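Local coordinates for protein UspA1 (Moraxella catarrhalis, PDB 3NTN) that is a trimeric autotransporter adhesin of the bacterial outer membrane, implicated in binding fibronectin and the host receptor CEACAM1, at residues V155-K158 against G159-R162; Q184-A187 against L188-V192; N2-I6 against E7-V11. One frame throughout, in Å; residues are numbered along the deposited sequence.

Overall arrangement
Followed from the N terminus, the chain meets contact 3 first, then contact 1 and then contact 2; they come in series, none nesting in or crossing another. Contact 3 closes a turn at the start of the beta-roll head, just before strand 10-11, which edges the parallel sheet within this chain. Contact 1 closes the loop that follows strand 153-154, the sheet's other outermost strand, about 45 Å away centre to centre. Contact 2 closes no loop: it spans a little over two turns of helix 182-217, in the coiled stalk, its centre about 26 Å from that of contact 1 and 65 Å from that of contact 3. All three touch the second subunit.

Contact 1. Residues V155-K158 against G159-R162; sequences VGKK and GKER
Lys157 and Lys160 face each other across a tight reversal of the chain. Lys160 N donates to Lys157 O at 2.9 Å, and the bond from Lys157 N back to Lys160 O is weak. This reciprocal pair is a single antiparallel bridge of the hydrogen-bonded kind. Gly156, without a side chain, passes close to the returning chain, its CA 3.7 Å from Lys160 O.

Two side chains add polar links. Arg162 runs extended back past Val155, and NH1 gives a nearly straight bond of 3.0 Å to Val155 O. That oxygen lies almost in the guanidinium plane, while the nitrogen stands above the carbonyl plane. NH2 bonds to His119 O and NE to Asn150 O of the third subunit, so three carbonyls from two chains fix the rotation of this buried guanidinium. Glu161 bends back toward the turn at chi2 (79°), bringing OE1 to 3.0 Å from Gly159 N; the N-H meets it from above the carboxylate plane.

Apolar contact comes from the aliphatic parts of the lysines. Lys157 CG is lodged between its backbone N and carbonyl carbon (chi1 52°), and the two lysine side chains lie side by side and point the same way, Lys157 CG 3.6 Å from Lys160 CB. Their NZ atoms are 5.0 Å apart, so like charges are near but not touching. At the other end Val155 CG2 rests 3.5 Å from Arg162 O, and the valine side chain packs on His166 of the second subunit.

The whole is a type II beta turn from Lys157 to Lys160, with Gly159 at its third position where phi is positive: a hairpin-like reversal just after strand 153-154, at the end of the parallel sheet, stitched to both other subunits of the trimer.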
# COMPACT_ATOMS: atom_id res chain seq x y z
N VAL B 155 -5.05 -4.20 3.16
CA VAL B 155 -4.18 -5.16 2.47
C VAL B 155 -4.65 -6.59 2.54
O VAL B 155 -3.96 -7.47 2.01
CB VAL B 155 -2.70 -5.05 2.90
CG1 VAL B 155 -2.15 -3.60 2.70
CG2 VAL B 155 -2.45 -5.55 4.33
N GLY B 156 -5.80 -6.88 3.16
CA GLY B 156 -6.27 -8.29 3.27
C GLY B 156 -7.66 -8.35 3.89
O GLY B 156 -8.37 -7.36 3.82
N LYS B 157 -8.09 -9.50 4.45
CA LYS B 157 -9.37 -9.56 5.24
C LYS B 157 -9.07 -10.21 6.59
O LYS B 157 -7.99 -10.76 6.77
CB LYS B 157 -10.50 -10.33 4.53
CG LYS B 157 -10.14 -11.75 4.03
CD LYS B 157 -11.34 -12.63 3.58
CE LYS B 157 -12.54 -12.48 4.50
NZ LYS B 157 -13.53 -13.68 4.53
N LYS B 158 -10.04 -10.17 7.50
CA LYS B 158 -9.90 -10.85 8.77
C LYS B 158 -9.66 -12.36 8.52
O LYS B 158 -10.50 -13.00 7.89
CB LYS B 158 -11.15 -10.66 9.62
CG LYS B 158 -11.02 -11.20 11.06
CD LYS B 158 -12.25 -10.79 11.89
CE LYS B 158 -11.93 -10.79 13.37
NZ LYS B 158 -13.17 -11.09 14.12
N GLY B 159 -8.56 -12.91 9.05
CA GLY B 159 -8.28 -14.32 8.94
C GLY B 159 -7.34 -14.53 7.78
O GLY B 159 -6.68 -15.56 7.70
N LYS B 160 -7.25 -13.54 6.89
CA LYS B 160 -6.39 -13.66 5.71
C LYS B 160 -5.57 -12.41 5.55
O LYS B 160 -5.66 -11.75 4.49
CB LYS B 160 -7.23 -13.89 4.44
CG LYS B 160 -7.51 -15.37 4.15
CD LYS B 160 -8.66 -15.54 3.16
CE LYS B 160 -9.20 -16.96 3.21
NZ LYS B 160 -10.50 -17.09 2.49
N GLU B 161 -4.82 -12.05 6.60
CA GLU B 161 -4.02 -10.80 6.62
C GLU B 161 -2.75 -10.92 5.73
O GLU B 161 -2.35 -12.03 5.40
CB GLU B 161 -3.64 -10.39 8.06
CG GLU B 161 -4.82 -10.02 8.97
CD GLU B 161 -5.57 -11.25 9.52
OE1 GLU B 161 -6.54 -11.09 10.28
OE2 GLU B 161 -5.18 -12.39 9.20
N ARG B 162 -2.15 -9.80 5.33
CA ARG B 162 -0.93 -9.85 4.54
C ARG B 162 0.16 -9.05 5.22
O ARG B 162 -0.04 -7.85 5.55
CB ARG B 162 -1.07 -9.29 3.11
CG ARG B 162 -1.79 -10.12 2.12
CD ARG B 162 -1.82 -9.52 0.72
NE ARG B 162 -2.47 -10.48 -0.14
CZ ARG B 162 -3.76 -10.51 -0.46
NH1 ARG B 162 -4.62 -9.60 -0.02
NH2 ARG B 162 -4.20 -11.50 -1.23

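Contact 2. Residues Q184-A187 against L188-V192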
# COMPACT_ATOMS: atom_id res chain seq x y z
N GLN B 184 12.56 -2.03 14.40
CA GLN B 184 12.36 -0.92 15.31
C GLN B 184 11.68 -1.40 16.59
O GLN B 184 12.05 -0.98 17.68
CB GLN B 184 11.61 0.20 14.62
CG GLN B 184 12.40 0.71 13.41
CD GLN B 184 11.73 1.85 12.76
OE1 GLN B 184 10.77 1.65 12.01
NE2 GLN B 184 12.17 3.10 13.09
N LEU B 185 10.72 -2.31 16.45
CA LEU B 185 10.13 -2.94 17.62
C LEU B 185 11.15 -3.82 18.32
O LEU B 185 11.21 -3.84 19.54
CB LEU B 185 8.90 -3.75 17.25
CG LEU B 185 8.04 -4.30 18.43
CD1 LEU B 185 7.25 -3.14 19.01
CD2 LEU B 185 7.08 -5.35 17.98
N HIS B 186 11.96 -4.54 17.55
CA HIS B 186 13.08 -5.34 18.11
C HIS B 186 14.00 -4.48 18.95
O HIS B 186 14.33 -4.85 20.08
CB HIS B 186 13.92 -6.03 17.03
CG HIS B 186 14.98 -6.93 17.58
ND1 HIS B 186 14.78 -8.28 17.78
CD2 HIS B 186 16.25 -6.67 17.98
CE1 HIS B 186 15.88 -8.82 18.28
NE2 HIS B 186 16.78 -7.86 18.43
N ALA B 187 14.42 -3.33 18.40
CA ALA B 187 15.32 -2.45 19.14
C ALA B 187 14.72 -2.02 20.47
O ALA B 187 15.36 -2.15 21.49
CB ALA B 187 15.83 -1.22 18.28
N LEU B 188 13.46 -1.58 20.49
CA LEU B 188 12.83 -1.24 21.75
C LEU B 188 12.71 -2.47 22.70
O LEU B 188 12.88 -2.36 23.93
CB LEU B 188 11.46 -0.59 21.52
CG LEU B 188 10.72 -0.20 22.81
CD1 LEU B 188 11.64 0.71 23.66
CD2 LEU B 188 9.30 0.42 22.58
N ALA B 189 12.41 -3.64 22.13
CA ALA B 189 12.27 -4.84 22.92
C ALA B 189 13.56 -5.25 23.62
O ALA B 189 13.49 -5.89 24.68
CB ALA B 189 11.75 -5.99 22.06
N THR B 190 14.73 -4.92 23.03
CA THR B 190 16.01 -5.33 23.62
C THR B 190 16.20 -4.59 24.94
O THR B 190 16.70 -5.16 25.92
CB THR B 190 17.28 -5.08 22.71
OG1 THR B 190 17.42 -3.67 22.43
CG2 THR B 190 17.23 -5.88 21.40
N VAL B 191 15.81 -3.33 24.96
CA VAL B 191 15.84 -2.50 26.14
C VAL B 191 14.87 -3.00 27.17
O VAL B 191 15.22 -3.08 28.33
CB VAL B 191 15.50 -1.05 25.82
CG1 VAL B 191 15.58 -0.23 27.07
CG2 VAL B 191 16.47 -0.51 24.78
N VAL B 192 13.64 -3.35 26.75
CA VAL B 192 12.63 -3.91 27.70
C VAL B 192 13.14 -5.18 28.37
O VAL B 192 13.03 -5.35 29.59
CB VAL B 192 11.28 -4.17 27.00
CG1 VAL B 192 10.25 -4.93 27.92
CG2 VAL B 192 10.71 -2.87 26.51
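Leu188 and Ala187 bury much of the surface here, though as neighbours within one helix they meet mainly through backbone. Leu188 CB lies 3.8 Å from Leu185 O; with CG anti to the backbone N (chi1 180°), the rest of the side chain leads away from residues 184-187. Leu188 N completes an ordinary helical bond to Gln184 O, and Ala189 N does the same to Leu185 O.

Ala187 contributes chiefly its carbonyl. Thr190 OG1 donates to Ala187 O over 2.7 Å, approaching with only a small tilt from the carbonyl plane. The torsion makes this possible: at chi1 61° the hydroxyl sits between the backbone N and carbonyl carbon of Thr190 and swings back over the preceding turn. The same oxygen also accepts from Thr190 N at 3.2 Å, from well above its plane, and Thr190 N is shared with His186 O at 3.0 Å. Val191 N stays 3.7 Å from Ala187 O, farther than either threonine donor.

The methyl of Thr190 faces the same preceding turn beside the hydroxyl: CG2 is 3.3 Å from His186 O and also touches the imidazole at CD2 and NE2, 3.6 Å from each, the two side chains crossing at about a right angle. Ser173 of the second subunit and Val134 of the third pack on the same histidine.

Chemically, then, the threonine works both ways: its hydroxyl is satisfied by a backbone oxygen of its own helix, and its methyl lies against the histidine ring, while Leu185 and Val192 meet their counterparts on the third subunit.

Contact 3. Residues N2-I6 against E7-V11; sequences NEATI and ENSTV
Asn2 and Val11 cross obliquely, the valine methyl CG1 pressed against the whole amide rather than one of its atoms. It stands 3.5 Å from Asn2 CG and 3.6 Å from Asn2 OD1, and Asn2 CB is close by as well. Val11 CG1 is anti to its backbone N (chi1 -174°), which aims the other methyl at residues 3 and 4 of the facing segment: CG2 lies 3.8 Å from Glu3 O and 4.1 Å from Ala4 CB. The amide is held still by Asn17 N, which bonds to OD1, and by Gly14 O, which accepts from ND2.

Ala4 and Ser9 also point at each other, CB meeting OG at 3.4 Å. The serine oxygen lies between its backbone N and carbonyl carbon, turned in toward residues 2-6 and 3.3 Å from Ile6 O. The proton is not settled, since Ala19 O is a second, weak partner. The backbone bond is plainer: Ser9 N donates to Ile6 O at 3.2 Å, closing a type II turn from Ile6 to Ser9, with Asn8 at positive phi in its third position.

Thr10 pairs its backbone with Ser24 and Val26, setting strand 10-11 beside strand 25-26. Val11 and Glu3 pack on strand 18-19, and Asn8 and Thr10 meet Gly15 and Gly13 of the second subunit.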
# COMPACT_ATOMS: atom_id res chain seq x y z
N ASN B 2 -24.52 -2.47 -34.77
CA ASN B 2 -23.88 -1.38 -34.06
C ASN B 2 -24.65 -0.06 -34.12
O ASN B 2 -25.51 0.13 -35.00
CB ASN B 2 -22.43 -1.25 -34.54
CG ASN B 2 -21.61 -2.51 -34.24
OD1 ASN B 2 -21.66 -3.05 -33.13
ND2 ASN B 2 -20.87 -2.99 -35.23
N GLU B 3 -24.38 0.83 -33.17
CA GLU B 3 -25.21 2.01 -32.99
C GLU B 3 -24.40 3.24 -32.58
O GLU B 3 -23.99 3.38 -31.42
CB GLU B 3 -26.34 1.73 -32.00
CG GLU B 3 -27.46 2.76 -31.98
CD GLU B 3 -28.66 2.32 -31.17
OE1 GLU B 3 -29.13 1.18 -31.37
OE2 GLU B 3 -29.13 3.11 -30.33
N ALA B 4 -24.18 4.15 -33.54
CA ALA B 4 -23.46 5.39 -33.30
C ALA B 4 -24.09 6.63 -34.00
O ALA B 4 -23.56 7.14 -35.00
CB ALA B 4 -21.99 5.23 -33.69
N THR B 5 -25.19 7.13 -33.43
CA THR B 5 -25.93 8.28 -34.01
C THR B 5 -25.45 9.65 -33.49
O THR B 5 -25.30 10.58 -34.27
CB THR B 5 -27.48 8.18 -33.81
OG1 THR B 5 -27.79 7.83 -32.45
CG2 THR B 5 -28.12 7.16 -34.78
N ILE B 6 -25.21 9.74 -32.18
CA ILE B 6 -24.94 11.02 -31.48
C ILE B 6 -23.67 11.72 -31.96
O ILE B 6 -22.82 11.12 -32.62
CB ILE B 6 -24.83 10.82 -29.95
CG1 ILE B 6 -25.38 9.45 -29.54
CG2 ILE B 6 -25.47 12.00 -29.19
CD1 ILE B 6 -26.91 9.24 -29.70
N GLU B 7 -23.55 13.01 -31.63
CA GLU B 7 -22.36 13.78 -31.94
C GLU B 7 -21.12 13.00 -31.54
O GLU B 7 -20.99 12.53 -30.40
CB GLU B 7 -22.37 15.10 -31.17
CG GLU B 7 -21.77 16.27 -31.93
CD GLU B 7 -21.92 17.58 -31.18
OE1 GLU B 7 -22.50 18.54 -31.75
OE2 GLU B 7 -21.48 17.62 -30.00
N ASN B 8 -20.25 12.84 -32.54
CA ASN B 8 -18.91 12.31 -32.39
C ASN B 8 -18.84 10.94 -31.72
O ASN B 8 -17.82 10.62 -31.09
CB ASN B 8 -18.00 13.33 -31.67
CG ASN B 8 -17.90 14.64 -32.44
OD1 ASN B 8 -17.73 14.65 -33.66
ND2 ASN B 8 -17.99 15.76 -31.72
N SER B 9 -19.89 10.13 -31.87
CA SER B 9 -19.84 8.77 -31.35
C SER B 9 -19.23 7.74 -32.36
O SER B 9 -19.36 7.88 -33.59
CB SER B 9 -21.17 8.34 -30.75
OG SER B 9 -22.13 8.05 -31.73
N THR B 10 -18.53 6.74 -31.82
CA THR B 10 -17.77 5.78 -32.62
C THR B 10 -17.93 4.35 -32.12
O THR B 10 -17.69 4.06 -30.94
CB THR B 10 -16.24 6.14 -32.68
OG1 THR B 10 -16.08 7.46 -33.22
CG2 THR B 10 -15.42 5.14 -33.53
N VAL B 11 -18.39 3.48 -33.03
CA VAL B 11 -18.20 2.01 -33.04
C VAL B 11 -17.60 1.80 -34.45
O VAL B 11 -18.29 2.02 -35.44
CB VAL B 11 -19.55 1.27 -33.00
CG1 VAL B 11 -19.34 -0.25 -32.87
CG2 VAL B 11 -20.49 1.86 -31.90